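Side-chain contacts in formyltransferase (PDB 4NV1), which belongs to the formyltransferase family, assembles as a dimer and holds dTDP-4-amino-4,6-dideoxyglucose in its ligand pocket: residues Q107-S110 / I111-L115; T10-R13 / T14-S17; P54-M57 / K58-G61; D149-A152 / K153-K157; I202-M205 / R206-I209. All coordinates share one frame; numbering follows the deposited sequence.

Contact 1: Q107-S110 / I111-L115; sequences QVFS and IINKL. With 0FX (dTDP-4-amino-4,6-dideoxyglucose), chain I.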
# COMPACT_ATOMS: atom_id res chain seq x y z
N GLN A 107 -7.56 -18.14 -3.59
CA GLN A 107 -7.23 -17.35 -2.41
C GLN A 107 -7.83 -15.93 -2.43
O GLN A 107 -8.28 -15.42 -1.40
CB GLN A 107 -5.74 -17.36 -2.02
CG GLN A 107 -4.85 -16.37 -2.77
CD GLN A 107 -4.69 -16.74 -4.19
OE1 GLN A 107 -5.09 -17.83 -4.60
NE2 GLN A 107 -4.03 -15.87 -4.97
N VAL A 108 -7.93 -15.32 -3.61
CA VAL A 108 -8.57 -14.02 -3.69
C VAL A 108 -10.00 -14.14 -3.23
O VAL A 108 -10.44 -13.42 -2.32
CB VAL A 108 -8.51 -13.42 -5.09
CG1 VAL A 108 -9.27 -12.11 -5.10
CG2 VAL A 108 -7.08 -13.21 -5.55
N PHE A 109 -10.74 -15.04 -3.84
CA PHE A 109 -12.14 -15.28 -3.47
C PHE A 109 -12.27 -15.67 -2.00
O PHE A 109 -13.23 -15.28 -1.38
CB PHE A 109 -12.79 -16.32 -4.41
CG PHE A 109 -13.12 -15.75 -5.74
CD1 PHE A 109 -12.21 -15.77 -6.76
CD2 PHE A 109 -14.33 -15.12 -5.93
CE1 PHE A 109 -12.50 -15.16 -7.95
CE2 PHE A 109 -14.61 -14.48 -7.10
CZ PHE A 109 -13.71 -14.56 -8.14
N SER A 110 -11.32 -16.37 -1.40
CA SER A 110 -11.45 -16.78 -0.02
C SER A 110 -11.30 -15.58 0.90
O SER A 110 -12.01 -15.46 1.91
CB SER A 110 -10.53 -17.95 0.41
OG SER A 110 -10.95 -19.26 -0.00
N ILE A 111 -10.45 -14.64 0.52
CA ILE A 111 -10.21 -13.51 1.39
C ILE A 111 -11.47 -12.70 1.48
O ILE A 111 -11.83 -12.13 2.54
CB ILE A 111 -8.98 -12.65 0.93
CG1 ILE A 111 -7.65 -13.32 1.28
CG2 ILE A 111 -8.98 -11.33 1.70
CD1 ILE A 111 -6.46 -12.81 0.48
N ILE A 112 -12.15 -12.62 0.36
CA ILE A 112 -13.43 -11.95 0.30
C ILE A 112 -14.64 -12.68 0.85
O ILE A 112 -15.41 -12.11 1.64
CB ILE A 112 -13.73 -11.49 -1.13
CG1 ILE A 112 -12.68 -10.44 -1.56
CG2 ILE A 112 -15.17 -10.97 -1.26
CD1 ILE A 112 -12.58 -10.23 -3.07
N ASN A 113 -14.87 -13.90 0.38
CA ASN A 113 -16.08 -14.62 0.73
C ASN A 113 -15.98 -15.56 1.90
O ASN A 113 -16.94 -16.14 2.25
CB ASN A 113 -16.66 -15.29 -0.51
CG ASN A 113 -15.87 -16.50 -1.00
OD1 ASN A 113 -15.19 -17.20 -0.26
ND2 ASN A 113 -16.00 -16.76 -2.28
N LYS A 114 -14.83 -15.66 2.54
CA LYS A 114 -14.55 -16.48 3.69
C LYS A 114 -14.72 -17.98 3.59
O LYS A 114 -14.52 -18.60 4.61
CB LYS A 114 -15.23 -15.99 4.98
CG LYS A 114 -15.36 -14.48 5.05
CD LYS A 114 -13.96 -13.86 5.03
CE LYS A 114 -14.00 -12.35 5.17
NZ LYS A 114 -12.56 -11.94 5.36
N LEU A 115 -15.00 -18.57 2.42
CA LEU A 115 -14.82 -20.03 2.28
C LEU A 115 -13.39 -20.48 2.57
O LEU A 115 -12.44 -19.74 2.27
CB LEU A 115 -15.31 -20.43 0.90
CG LEU A 115 -16.83 -20.16 0.75
CD1 LEU A 115 -17.32 -20.67 -0.59
CD2 LEU A 115 -17.68 -20.79 1.87
O4P 0FX I . -0.66 -20.12 -10.34
P2 0FX I . 0.43 -19.83 -11.40
O3P 0FX I . 1.93 -19.88 -11.21
O1G 0FX I . -0.14 -19.98 -12.88
C1G 0FX I . -0.49 -21.24 -13.41
C2G 0FX I . -1.06 -20.81 -14.75
O2G 0FX I . -0.26 -19.79 -15.36
C3G 0FX I . -2.47 -20.28 -14.62
O3G 0FX I . -2.88 -20.13 -15.99
C4G 0FX I . -3.30 -21.29 -13.79
N4A 0FX I . -4.70 -20.92 -13.69
C5G 0FX I . -2.72 -21.52 -12.39
C6G 0FX I . -3.53 -22.57 -11.62
O5G 0FX I . -1.38 -21.98 -12.56
OPP 0FX I . 0.78 -18.32 -11.75
P 0FX I . -0.06 -17.00 -12.01
O1P 0FX I . -0.76 -16.90 -13.35
O2P 0FX I . 1.09 -16.15 -11.48
O5 0FX I . -1.12 -16.77 -10.81
C5 0FX I . -0.60 -16.77 -9.47
C4 0FX I . -1.32 -15.76 -8.59
O4 0FX I . -0.90 -14.45 -8.94
C3 0FX I . -2.81 -15.73 -8.70
O3 0FX I . -3.46 -16.56 -7.73
C2 0FX I . -3.16 -14.29 -8.30
C1 0FX I . -1.94 -13.51 -8.79
N11 0FX I . -2.28 -12.76 -10.00
C61 0FX I . -2.09 -13.33 -11.21
C51 0FX I . -2.43 -12.64 -12.35
C5A 0FX I . -2.31 -13.17 -13.77
C21 0FX I . -2.79 -11.52 -9.89
O21 0FX I . -2.95 -10.91 -8.69
N31 0FX I . -3.09 -10.78 -10.96
C41 0FX I . -2.90 -11.36 -12.16
O41 0FX I . -3.22 -10.73 -13.28
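Ser-110 reaches forward over the end of helix 106-113 and gives its hydroxyl proton to the backbone carbonyl of Leu-115, with Ser-110 OG 2.8 Å from Leu-115 O. With chi1 at -77° the hydroxyl sits beside its own backbone N, and it meets Leu-115 O from above the carbonyl plane. Serine suits this place because it is short enough to bond the chain just after the helix.

Asn-113 closes the helix differently. Its CG stands between its backbone N and carbonyl carbon (chi1 72°), which brings OD1 to 3.0 Å from Leu-115 N in an Asx turn. Its ND2 is 3.9 Å from Phe-109 CB, lies at the edge of that ring near its plane, and is hydrogen-bonded to Asn-101 OD1. Lys-114 follows with positive phi, and its NZ bends back to Ile-111 O at 2.9 Å, while Asp-210 supplies a salt bridge. On another flank Val-108 CG1 and Ile-112 CD1 pack at 4.3 Å.

At the pocket end the Gln-107 chain bends at chi2 to carry NE2 2.9 Å from O3 of dTDP-4-amino-4,6-dideoxyglucose, with an N-H...O angle of 178°; NE2 is shared between O3 and Ser-147 OG. The apolar residues pack on the surrounding helices: Phe-109 and Ile-112 on Met-194 of helix 188-195, and Ile-111 on Val-150 of helix 147-170 and Ala-214 of helix 205-214.

Contact 2: T10-R13 / T14-S17; sequences TDNR and TILS
Asn-12 is the N-cap of helix 13-24, the first helix of the Rossmann-like fold, and grips the start of that helix just beyond strand 4-9. Its OD1 accepts from Ile-15 N at 2.8 Å along a fairly straight N-H (160°). Thr-14 N is also close to this oxygen, but the angle is poor and any bond is weak and doubtful. Asparagine suits the position because its short amide can fold over the first turn, where backbone N-H groups have no preceding carbonyl to serve them. With CG opposite the backbone N (chi1 -173°), the amide is swung over the turn and OD1 faces its N-H groups. Separately, Asn-12 CB packs on Ile-15 CB at 3.6 Å.

The two ends of the amide are thus used for different tasks. While OD1 holds the helix, ND2 makes a weak hydrogen bond to O3P of dTDP-4-amino-4,6-dideoxyglucose, so the cap probably helps to position this pocket residue. The chain before it is shaped by an ST turn: Thr-10 OG1 accepts from Asn-12 N at 2.9 Å, and it is also hydrogen-bonded to Cys-74 O.

Thr-10 uses its two branches separately. OG1 touches Ile-15 CG2, the side chains meeting at a slant, whereas Thr-10 CG2 meets Leu-16 CB at 3.9 Å, nearly perpendicular. Both aliphatic partners are buried, as befits the inner side of the helix. On the outer side the long Arg-13 turns away to a salt bridge with Glu-46. A water molecule donates to Asn-12 OD1 at 3.2 Å and forms a weak bond with Thr-14 OG1 at 3.1 Å.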
# COMPACT_ATOMS: atom_id res chain seq x y z
N THR A 10 3.98 -28.25 -15.55
CA THR A 10 3.91 -27.01 -14.77
C THR A 10 4.41 -25.79 -15.54
O THR A 10 5.33 -25.91 -16.37
CB THR A 10 4.81 -27.08 -13.54
OG1 THR A 10 4.59 -25.91 -12.74
CG2 THR A 10 6.26 -27.18 -13.91
N ASP A 11 3.79 -24.64 -15.23
CA ASP A 11 4.35 -23.38 -15.64
C ASP A 11 4.89 -22.57 -14.48
O ASP A 11 4.93 -21.35 -14.59
CB ASP A 11 3.28 -22.63 -16.41
CG ASP A 11 2.97 -23.34 -17.70
OD1 ASP A 11 3.90 -23.44 -18.49
OD2 ASP A 11 1.86 -23.89 -17.89
N ASN A 12 5.37 -23.19 -13.41
CA ASN A 12 5.89 -22.44 -12.27
C ASN A 12 7.29 -22.82 -11.95
O ASN A 12 7.53 -24.00 -11.74
CB ASN A 12 5.15 -22.79 -10.98
CG ASN A 12 5.53 -21.90 -9.80
OD1 ASN A 12 6.53 -22.08 -9.11
ND2 ASN A 12 4.67 -20.94 -9.55
N ARG A 13 8.18 -21.85 -11.85
CA ARG A 13 9.58 -22.13 -11.63
C ARG A 13 9.77 -22.76 -10.29
O ARG A 13 10.65 -23.62 -10.11
CB ARG A 13 10.36 -20.81 -11.66
CG ARG A 13 11.53 -20.62 -10.69
CD ARG A 13 12.89 -20.96 -11.28
NE ARG A 13 13.43 -19.87 -12.11
CZ ARG A 13 13.17 -19.63 -13.40
NH1 ARG A 13 12.37 -20.40 -14.12
NH2 ARG A 13 13.74 -18.60 -14.01
N THR A 14 9.05 -22.25 -9.28
CA THR A 14 9.31 -22.73 -7.92
C THR A 14 8.85 -24.18 -7.76
O THR A 14 9.57 -25.04 -7.26
CB THR A 14 8.70 -21.77 -6.87
OG1 THR A 14 9.69 -20.77 -6.60
CG2 THR A 14 8.39 -22.49 -5.56
N ILE A 15 7.62 -24.43 -8.18
CA ILE A 15 7.09 -25.79 -8.27
C ILE A 15 7.99 -26.70 -9.11
O ILE A 15 8.29 -27.84 -8.69
CB ILE A 15 5.69 -25.73 -8.90
CG1 ILE A 15 4.71 -25.08 -7.91
CG2 ILE A 15 5.19 -27.08 -9.41
CD1 ILE A 15 4.72 -25.67 -6.50
N LEU A 16 8.45 -26.20 -10.27
CA LEU A 16 9.36 -27.00 -11.13
C LEU A 16 10.59 -27.39 -10.32
O LEU A 16 11.03 -28.56 -10.30
CB LEU A 16 9.78 -26.29 -12.44
CG LEU A 16 10.94 -27.01 -13.18
CD1 LEU A 16 10.49 -28.42 -13.54
CD2 LEU A 16 11.50 -26.30 -14.42
N SER A 17 11.15 -26.40 -9.64
CA SER A 17 12.32 -26.66 -8.78
C SER A 17 12.06 -27.61 -7.58
O SER A 17 12.90 -28.45 -7.21
CB SER A 17 12.84 -25.31 -8.26
OG SER A 17 14.04 -25.54 -7.58
O HOH W 1 8.01 -19.31 -8.79

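Contact 3: P54-M57 / K58-G61; sequences PIDM and KKNG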
# COMPACT_ATOMS: atom_id res chain seq x y z
N PRO A 54 8.12 -27.38 -23.81
CA PRO A 54 6.78 -26.96 -24.19
C PRO A 54 5.94 -28.07 -24.77
O PRO A 54 6.51 -29.01 -25.31
CB PRO A 54 7.02 -25.95 -25.32
CG PRO A 54 8.48 -25.70 -25.35
CD PRO A 54 9.13 -26.37 -24.19
N ILE A 55 4.62 -27.91 -24.73
CA ILE A 55 3.70 -28.85 -25.31
C ILE A 55 2.35 -28.18 -25.39
O ILE A 55 1.96 -27.41 -24.50
CB ILE A 55 3.57 -30.14 -24.47
CG1 ILE A 55 2.69 -31.18 -25.13
CG2 ILE A 55 2.88 -29.93 -23.12
CD1 ILE A 55 3.02 -32.57 -24.63
N ASP A 56 1.62 -28.53 -26.43
CA ASP A 56 0.26 -28.10 -26.60
C ASP A 56 -0.54 -29.29 -26.11
O ASP A 56 -0.60 -30.31 -26.80
CB ASP A 56 -0.00 -27.81 -28.08
CG ASP A 56 -1.37 -27.21 -28.33
OD1 ASP A 56 -1.39 -26.12 -28.94
OD2 ASP A 56 -2.39 -27.80 -27.90
N MET A 57 -1.11 -29.17 -24.91
CA MET A 57 -1.85 -30.29 -24.36
C MET A 57 -3.16 -30.39 -25.11
O MET A 57 -3.70 -31.50 -25.21
CB MET A 57 -2.15 -30.12 -22.86
CG MET A 57 -0.93 -30.22 -21.96
SD MET A 57 -0.15 -31.84 -21.81
CE MET A 57 -1.58 -32.82 -21.42
N LYS A 58 -3.68 -29.28 -25.62
CA LYS A 58 -5.00 -29.34 -26.27
C LYS A 58 -4.97 -30.20 -27.52
O LYS A 58 -5.85 -31.07 -27.72
CB LYS A 58 -5.51 -27.96 -26.66
CG LYS A 58 -7.02 -27.95 -26.92
CD LYS A 58 -7.47 -26.69 -27.63
CE LYS A 58 -7.08 -25.44 -26.86
NZ LYS A 58 -7.55 -25.57 -25.46
N LYS A 59 -3.95 -29.91 -28.34
CA LYS A 59 -3.63 -30.68 -29.54
C LYS A 59 -3.27 -32.11 -29.18
O LYS A 59 -3.97 -33.03 -29.59
CB LYS A 59 -2.38 -30.12 -30.22
CG LYS A 59 -2.52 -28.95 -31.19
CD LYS A 59 -1.15 -28.67 -31.80
CE LYS A 59 -1.17 -27.72 -32.98
NZ LYS A 59 -1.85 -28.34 -34.14
N ASN A 60 -2.19 -32.26 -28.42
CA ASN A 60 -1.30 -33.42 -28.41
C ASN A 60 -1.18 -34.15 -27.06
O ASN A 60 -0.33 -35.03 -26.87
CB ASN A 60 0.10 -32.91 -28.79
CG ASN A 60 0.16 -32.33 -30.19
OD1 ASN A 60 -0.50 -32.83 -31.09
ND2 ASN A 60 0.93 -31.28 -30.38
N GLY A 61 -1.99 -33.74 -26.10
CA GLY A 61 -1.88 -34.25 -24.75
C GLY A 61 -2.05 -35.74 -24.85
O GLY A 61 -1.29 -36.52 -24.27
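Asp-56 OD2 receives the N-H of Lys-59 at 2.7 Å from N, in an almost straight bond (175°). This is the N-cap of helix 57-60: the carboxylate stands in for the carbonyl that the first turn lacks, and its negative charge should also suit the positive end of the helix dipole. The donor arrives from above the carboxylate plane. A chi1 of -174° turns the acid group of Asp-56 away from its own N and forward over the turn; Lys-58 N lies 3.0 Å from the same OD2.

The aliphatic part of Lys-59 runs across the carboxylate at about a right angle, with its CG 3.5 Å from Asp-56 CG. Its ammonium group goes on past, so NZ remains 5.7 Å from Asp-56 OD1 and attraction between the charges can act only at a distance. Both lysines suit an exposed turn, where their polar ends can lie at the surface.

Gly-61 N donates to Met-57 O, and the backbone is so tight against that carbonyl that a residue without a side chain suits the place. Met-57 also bends twice along its chain, bringing its methyl CE to 3.6 Å from Gly-61 CA.

The short helix follows strand 53-54 after a two-residue link, at the edge of the large sheet within this chain. Gln-78 ties the junction, giving NE2 to Ile-55 O and accepting Met-57 N at OE1, while Met-57 rests on Phe-80 and Pro-81.

Contact 4: D149-A152 / K153-K157; sequences DVYA and KVQKK. With 0FX (dTDP-4-amino-4,6-dideoxyglucose), chain I.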
# COMPACT_ATOMS: atom_id res chain seq x y z
N ASP A 149 0.50 -13.21 0.20
CA ASP A 149 0.95 -13.97 1.34
C ASP A 149 0.20 -15.30 1.48
O ASP A 149 0.77 -16.25 2.05
CB ASP A 149 0.80 -13.21 2.66
CG ASP A 149 1.28 -11.74 2.59
OD1 ASP A 149 2.41 -11.54 2.10
OD2 ASP A 149 0.55 -10.81 3.00
N VAL A 150 -1.10 -15.28 1.15
CA VAL A 150 -1.92 -16.47 1.27
C VAL A 150 -1.55 -17.43 0.16
O VAL A 150 -1.40 -18.60 0.43
CB VAL A 150 -3.44 -16.17 1.22
CG1 VAL A 150 -4.21 -17.50 1.30
CG2 VAL A 150 -3.78 -15.25 2.38
N TYR A 151 -1.30 -16.95 -1.06
CA TYR A 151 -0.88 -17.80 -2.14
C TYR A 151 0.42 -18.46 -1.74
O TYR A 151 0.65 -19.66 -2.05
CB TYR A 151 -0.65 -16.98 -3.39
CG TYR A 151 -0.08 -17.67 -4.63
CD1 TYR A 151 -0.93 -18.26 -5.56
CD2 TYR A 151 1.27 -17.60 -4.94
CE1 TYR A 151 -0.45 -18.83 -6.73
CE2 TYR A 151 1.77 -18.14 -6.13
CZ TYR A 151 0.89 -18.78 -7.01
OH TYR A 151 1.31 -19.35 -8.20
N ALA A 152 1.32 -17.72 -1.12
CA ALA A 152 2.61 -18.32 -0.77
C ALA A 152 2.52 -19.36 0.36
O ALA A 152 3.31 -20.29 0.33
CB ALA A 152 3.66 -17.29 -0.39
N LYS A 153 1.62 -19.20 1.32
CA LYS A 153 1.34 -20.27 2.29
C LYS A 153 0.76 -21.48 1.60
O LYS A 153 1.09 -22.58 2.02
CB LYS A 153 0.33 -19.88 3.40
CG LYS A 153 1.02 -19.36 4.64
CD LYS A 153 0.36 -18.12 5.25
CE LYS A 153 -1.08 -18.38 5.54
NZ LYS A 153 -1.45 -17.78 6.83
N VAL A 154 -0.09 -21.27 0.61
CA VAL A 154 -0.82 -22.35 -0.06
C VAL A 154 0.20 -23.17 -0.86
O VAL A 154 0.29 -24.40 -0.72
CB VAL A 154 -2.01 -21.83 -0.87
CG1 VAL A 154 -2.56 -22.84 -1.83
CG2 VAL A 154 -3.14 -21.44 0.11
N GLN A 155 1.09 -22.45 -1.51
CA GLN A 155 2.11 -23.06 -2.35
C GLN A 155 3.02 -23.93 -1.55
O GLN A 155 3.23 -25.09 -1.89
CB GLN A 155 2.85 -22.03 -3.20
CG GLN A 155 3.53 -22.61 -4.40
CD GLN A 155 4.11 -21.54 -5.34
OE1 GLN A 155 5.29 -21.23 -5.25
NE2 GLN A 155 3.29 -20.98 -6.21
N LYS A 156 3.56 -23.42 -0.47
CA LYS A 156 4.30 -24.24 0.46
C LYS A 156 3.53 -25.44 1.04
O LYS A 156 4.08 -26.52 1.26
CB LYS A 156 4.66 -23.31 1.60
CG LYS A 156 5.64 -23.88 2.60
CD LYS A 156 6.49 -22.76 3.19
CE LYS A 156 7.12 -21.89 2.09
NZ LYS A 156 6.90 -20.42 2.26
N LYS A 157 2.23 -25.28 1.27
CA LYS A 157 1.46 -26.42 1.79
C LYS A 157 1.38 -27.50 0.68
O LYS A 157 1.59 -28.68 0.90
CB LYS A 157 0.08 -25.93 2.22
CG LYS A 157 -0.84 -27.03 2.74
CD LYS A 157 -0.25 -27.68 3.99
CE LYS A 157 -0.22 -26.74 5.17
NZ LYS A 157 0.70 -27.33 6.17
O4P 0FX I . -0.66 -20.12 -10.34
P2 0FX I . 0.43 -19.83 -11.40
O3P 0FX I . 1.93 -19.88 -11.21
O1G 0FX I . -0.14 -19.98 -12.88
C1G 0FX I . -0.49 -21.24 -13.41
C2G 0FX I . -1.06 -20.81 -14.75
O2G 0FX I . -0.26 -19.79 -15.36
C3G 0FX I . -2.47 -20.28 -14.62
O3G 0FX I . -2.88 -20.13 -15.99
C4G 0FX I . -3.30 -21.29 -13.79
N4A 0FX I . -4.70 -20.92 -13.69
C5G 0FX I . -2.72 -21.52 -12.39
C6G 0FX I . -3.53 -22.57 -11.62
O5G 0FX I . -1.38 -21.98 -12.56
OPP 0FX I . 0.78 -18.32 -11.75
P 0FX I . -0.06 -17.00 -12.01
O1P 0FX I . -0.76 -16.90 -13.35
O2P 0FX I . 1.09 -16.15 -11.48
O5 0FX I . -1.12 -16.77 -10.81
C5 0FX I . -0.60 -16.77 -9.47
C4 0FX I . -1.32 -15.76 -8.59
O4 0FX I . -0.90 -14.45 -8.94
C3 0FX I . -2.81 -15.73 -8.70
O3 0FX I . -3.46 -16.56 -7.73
C2 0FX I . -3.16 -14.29 -8.30
C1 0FX I . -1.94 -13.51 -8.79
N11 0FX I . -2.28 -12.76 -10.00
C61 0FX I . -2.09 -13.33 -11.21
C51 0FX I . -2.43 -12.64 -12.35
C5A 0FX I . -2.31 -13.17 -13.77
C21 0FX I . -2.79 -11.52 -9.89
O21 0FX I . -2.95 -10.91 -8.69
N31 0FX I . -3.09 -10.78 -10.96
C41 0FX I . -2.90 -11.36 -12.16
O41 0FX I . -3.22 -10.73 -13.28
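Tyr-151 and Gln-155, one turn apart on the long helix 147-170, send their side chains out on the same flank toward the ligand pocket. The backbone bonds are those of a regular alpha helix, for example Gln-155 N to Tyr-151 O at 2.9 Å.

Apolar packing takes a second flank. Val-150 CG1 and Val-154 CG2 lie 4.3 Å apart, and these compact branched residues fit the buried side, where Val-150 also rests on Gln-107 and Ile-111 of helix 106-113. Among the charged side chains, Lys-153 bends along its length to bring NZ to Glu-140 O and to a salt bridge with Glu-145.

Aromatic contacts belong to Tyr-151, whose trans chi1 of 175° sends the ring out from the helix into the pocket. One ring face is laid against the sugar next to the thymine of dTDP-4-amino-4,6-dideoxyglucose, with C4 3.7 Å above the plane and offset toward the rim; His-217 meets the ring edge-to-face. Tyr-151 OH donates a weak hydrogen bond to phosphate oxygen O4P, 3.0 Å away and in the ring plane. Gln-155 approaches the ring obliquely, its amide plane turned 70° from it, and NE2 comes to 3.2 Å from Tyr-151 CE2.

Contact 5: I202-M205 / R206-I209; sequences IVTM and REAI
Thr-204 and Glu-207 set their side chains at about a right angle to each other and form a capping box, each reaching for the other's backbone N-H. The threonine OG1 stands between its own backbone N and carbonyl carbon (chi1 50°), turned in toward the first turn of helix 205-214, and accepts Glu-207 N at 3.1 Å. In return the glutamate, extended beyond CG, runs back along the chain and offers the anti lone pair of OE1 to Thr-204 N at 2.9 Å. A long, weak bond from Thr-204 OG1 to the same OE1 is added to the box. Threonine suits the N-cap because its hydroxyl is short enough to turn back on the helix, and glutamate suits the third helical place because its longer arm spans the turn.

Val-203 crosses the glutamate obliquely, its CB 3.4 Å from Glu-207 OE1, while its CG2 methyl turns to Ala-208 CB at 4.1 Å. The small alanine probably allows the helix to pack close to the strand. Beyond it Met-205 and Ile-209 also cross at an angle: the bent methionine brings its methyl CE to 4.0 Å from Ile-209 CD1, and both residues are buried.

Strand 202-204 passes straight into helix 205-214, and this corner lies at the dimer interface. The strand pairs antiparallel with a strand of the second subunit, Ala-208 packs on Ala-208 of that subunit, and Arg-206 forms a salt bridge with Asp-200 of the second subunit.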
# COMPACT_ATOMS: atom_id res chain seq x y z
N ILE A 202 -21.68 0.45 -1.01
CA ILE A 202 -21.73 0.66 0.43
C ILE A 202 -21.14 -0.58 1.07
O ILE A 202 -21.46 -1.67 0.63
CB ILE A 202 -23.20 0.94 0.89
CG1 ILE A 202 -23.83 2.00 -0.03
CG2 ILE A 202 -23.29 1.43 2.32
CD1 ILE A 202 -24.95 2.80 0.59
N VAL A 203 -20.29 -0.45 2.09
CA VAL A 203 -19.51 -1.58 2.62
C VAL A 203 -19.09 -1.18 4.02
O VAL A 203 -19.12 0.02 4.31
CB VAL A 203 -18.18 -1.81 1.84
CG1 VAL A 203 -18.44 -2.12 0.39
CG2 VAL A 203 -17.28 -0.59 1.92
N THR A 204 -18.65 -2.12 4.85
CA THR A 204 -17.95 -1.73 6.07
C THR A 204 -16.47 -1.53 5.66
O THR A 204 -15.98 -2.00 4.62
CB THR A 204 -17.95 -2.87 7.08
OG1 THR A 204 -17.50 -4.03 6.39
CG2 THR A 204 -19.35 -3.13 7.72
N MET A 205 -15.74 -0.83 6.51
CA MET A 205 -14.31 -0.74 6.39
C MET A 205 -13.68 -2.12 6.38
O MET A 205 -12.66 -2.33 5.72
CB MET A 205 -13.70 0.01 7.57
CG MET A 205 -13.74 1.52 7.48
SD MET A 205 -13.02 2.16 5.96
CE MET A 205 -11.29 1.81 6.20
N ARG A 206 -14.21 -3.05 7.17
CA ARG A 206 -13.71 -4.43 7.16
C ARG A 206 -13.71 -5.03 5.77
O ARG A 206 -12.74 -5.61 5.31
CB ARG A 206 -14.56 -5.35 8.03
CG ARG A 206 -14.16 -6.78 7.79
CD ARG A 206 -14.82 -7.68 8.80
NE ARG A 206 -14.11 -7.70 10.06
CZ ARG A 206 -14.48 -7.12 11.19
NH1 ARG A 206 -13.70 -7.29 12.24
NH2 ARG A 206 -15.52 -6.30 11.28
N GLU A 207 -14.85 -4.90 5.12
CA GLU A 207 -15.07 -5.34 3.76
C GLU A 207 -14.19 -4.63 2.69
O GLU A 207 -13.86 -5.25 1.68
CB GLU A 207 -16.52 -5.05 3.39
CG GLU A 207 -17.56 -6.04 3.91
CD GLU A 207 -18.94 -5.68 3.36
OE1 GLU A 207 -19.42 -4.54 3.53
OE2 GLU A 207 -19.56 -6.52 2.68
N ALA A 208 -13.95 -3.33 2.87
CA ALA A 208 -13.15 -2.60 1.87
C ALA A 208 -11.75 -3.11 2.00
O ALA A 208 -11.09 -3.36 1.01
CB ALA A 208 -13.21 -1.08 2.09
N ILE A 209 -11.32 -3.26 3.25
CA ILE A 209 -9.99 -3.75 3.51
C ILE A 209 -9.78 -5.18 3.01
O ILE A 209 -8.74 -5.48 2.40
CB ILE A 209 -9.65 -3.58 4.99
CG1 ILE A 209 -9.40 -2.10 5.18
CG2 ILE A 209 -8.44 -4.41 5.37
CD1 ILE A 209 -9.40 -1.71 6.64

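Along the chain the contacts come in the order 2, 3, 1, 4, 5, and all are local contacts along a helix or at one of its ends. Contacts 2 and 3 open helices that follow strands of the large mixed sheet, with centres 18 Å apart. Contact 4 links contacts 1 and 2: its centre is 14 Å from each of theirs, and it touches both, through Gln-107 and Ile-111 on one side and Asn-12, Thr-14 and Ile-15 on the other. Three chain regions thus meet round one ligand. Contact 5, 44 Å from contact 3 between centres, lies at the dimer interface away from the ligand, yet helix 205-214, which it opens, also packs on contact 1.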